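Local structure of putative D-arabinose 5-phosphate isomerase (Klebsiella pneumoniae subsp. pneumoniae, 3K2V) at residues Pro41-Gln46 with Ala95-Val100. The protein is a putative D-arabinose 5-phosphate isomerase, probably interconverting ribulose 5-phosphate and arabinose 5-phosphate, whose CBS domain pair binds CMP-Kdo. Sequence-based numbering, arbitrary orientation.
Sequences PHVGLQ and ASIADV
In this CBS pair, the loop that leaves the edge strand 42-43 of the first CBS repeat meets the start of the short, weakly bonded helix 97-100, with Leu45 and Gly44 lying against Ala98 and Ile97. No direct hydrogen bond crosses between the two segments; a water and a few methyl groups join them. The CB of Ala98 packs at 3.6 Å on Leu45 O and at 4.0 Å on Leu45 CD1, touching both the backbone and the side chain of one residue. The CB of Leu45 points away from the helix, but with CG anti to the backbone N (chi1 -173°), chi2 of 62° turns CD1 back to Ala98 CB. CG2 of Ile97 is the methyl that faces the loop, 3.6 Å from Gly44 O and 4.3 Å from Val43 CG2. With CG1 anti to N (chi1 -158°), the other branch of Ile97 leads away from the loop. In the core of the CBS fold the Ile97 side chain also touches Ala52 of helix 49-59, Ile66 of strand 63-67 and Phe77 of strand 73-78; Val43 also touches Ile66. Water 1 bridges the backbones, donating to Leu45 O and accepting from Ala98 N at 3.1 Å; the 2.5 Å from the water to Leu45 O is unusually short, and its exact length is doubtful. The water thereby occupies an amide at the start of the helix, where no earlier carbonyl of the helix is available. Ser96 is at the N-cap, and in one of its two conformers OG accepts from Asp99 N in a long, bent bond. Backbone hydrogen bonds pair Ile97 with Ala47 and Ala95 with Leu49, tying residues 95-97 to the start of helix 49-59, while the bound CMP-Kdo lies about 10 Å from the Ile97 side chain.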
loop_
_atom_site.group_PDB
_atom_site.type_symbol
_atom_site.label_atom_id
_atom_site.label_comp_id
_atom_site.label_asym_id
_atom_site.label_seq_id
_atom_site.Cartn_x
_atom_site.Cartn_y
_atom_site.Cartn_z
ATOM N N PRO A 41 0.898 4.883 14.220
ATOM C CA PRO A 41 1.835 5.829 13.601
ATOM C C PRO A 41 1.304 7.251 13.603
ATOM O O PRO A 41 0.268 7.543 13.004
ATOM C CB PRO A 41 1.983 5.305 12.176
ATOM C CG PRO A 41 0.705 4.590 11.898
ATOM C CD PRO A 41 0.076 4.183 13.221
ATOM N N HIS A 42 1.998 8.124 14.291
ATOM C CA HIS A 42 1.641 9.519 14.269
ATOM C C HIS A 42 2.842 10.387 14.549
ATOM O O HIS A 42 3.768 9.983 15.273
ATOM C CB HIS A 42 0.499 9.835 15.230
ATOM C CG HIS A 42 0.828 9.618 16.672
ATOM N ND1 HIS A 42 1.370 10.607 17.470
ATOM C CD2 HIS A 42 0.675 8.533 17.467
ATOM C CE1 HIS A 42 1.550 10.130 18.689
ATOM N NE2 HIS A 42 1.107 8.883 18.723
ATOM N N VAL A 43 2.856 11.551 13.892
ATOM C CA VAL A 43 3.842 12.592 14.140
ATOM C C VAL A 43 3.103 13.902 14.341
ATOM O O VAL A 43 1.909 14.004 14.096
ATOM C CB VAL A 43 4.872 12.740 12.985
ATOM C CG1 VAL A 43 5.613 11.413 12.759
ATOM C CG2 VAL A 43 4.210 13.210 11.673
ATOM N N GLY A 44 3.824 14.894 14.832
ATOM C CA GLY A 44 3.268 16.217 15.056
ATOM C C GLY A 44 3.306 17.116 13.842
ATOM O O GLY A 44 3.957 16.818 12.816
ATOM N N LEU A 45 2.636 18.252 13.986
ATOM C CA LEU A 45 2.474 19.199 12.894
ATOM C C LEU A 45 3.796 19.815 12.447
ATOM O O LEU A 45 3.919 20.179 11.281
ATOM C CB LEU A 45 1.495 20.317 13.273
ATOM C CG LEU A 45 1.105 21.294 12.146
ATOM C CD1 LEU A 45 0.389 20.529 11.042
ATOM C CD2 LEU A 45 0.232 22.422 12.700
ATOM N N GLN A 46 4.791 19.905 13.333
ATOM C CA GLN A 46 6.097 20.455 12.946
ATOM C C GLN A 46 7.100 19.390 12.463
ATOM O O GLN A 46 8.253 19.707 12.236
ATOM C CB GLN A 46 6.740 21.258 14.104
ATOM C CG GLN A 46 5.793 22.197 14.867
ATOM C CD GLN A 46 4.939 23.050 13.954
ATOM O OE1 GLN A 46 5.421 23.577 12.955
ATOM N NE2 GLN A 46 3.657 23.184 14.291
ATOM N N ALA A 95 11.581 18.796 2.965
ATOM C CA ALA A 95 10.174 19.190 3.156
ATOM C C ALA A 95 9.642 18.942 4.581
ATOM O O ALA A 95 10.112 18.046 5.303
ATOM C CB ALA A 95 9.263 18.456 2.150
ATOM N N SER A 96 8.672 19.745 4.987
ATOM C CA SER A 96 7.970 19.518 6.240
ATOM C C SER A 96 6.775 18.626 5.940
ATOM O O SER A 96 6.316 18.585 4.801
ATOM C CB SER A 96 7.511 20.845 6.816
ATOM O OG SER A 96 6.351 21.285 6.144
ATOM N N ILE A 97 6.277 17.905 6.941
ATOM C CA ILE A 97 5.093 17.067 6.760
ATOM C C ILE A 97 3.844 17.911 6.522
ATOM O O ILE A 97 2.981 17.527 5.741
ATOM C CB ILE A 97 4.875 16.023 7.897
ATOM C CG1 ILE A 97 3.999 14.862 7.405
ATOM C CG2 ILE A 97 4.299 16.695 9.196
ATOM C CD1 ILE A 97 4.505 14.099 6.160
ATOM N N ALA A 98 3.782 19.066 7.154
ATOM C CA ALA A 98 2.610 19.951 7.074
ATOM C C ALA A 98 2.381 20.420 5.620
ATOM O O ALA A 98 1.255 20.646 5.198
ATOM C CB ALA A 98 2.824 21.189 7.961
ATOM N N ASP A 99 3.450 20.528 4.861
ATOM C CA ASP A 99 3.321 21.004 3.500
ATOM C C ASP A 99 2.886 19.940 2.493
ATOM O O ASP A 99 2.400 20.289 1.423
ATOM C CB ASP A 99 4.633 21.637 3.081
ATOM C CG ASP A 99 4.931 22.908 3.861
ATOM O OD1 ASP A 99 4.009 23.502 4.527
ATOM O OD2 ASP A 99 6.103 23.308 3.826
ATOM N N VAL A 100 3.068 18.661 2.819
ATOM C CA VAL A 100 2.783 17.588 1.877
ATOM C C VAL A 100 1.715 16.589 2.320
ATOM O O VAL A 100 1.310 15.728 1.534
ATOM C CB VAL A 100 4.063 16.834 1.469
ATOM C CG1 VAL A 100 5.064 17.802 0.824
ATOM C CG2 VAL A 100 4.711 16.061 2.654
HETATM O O HOH W 1 5.681 20.035 9.446
#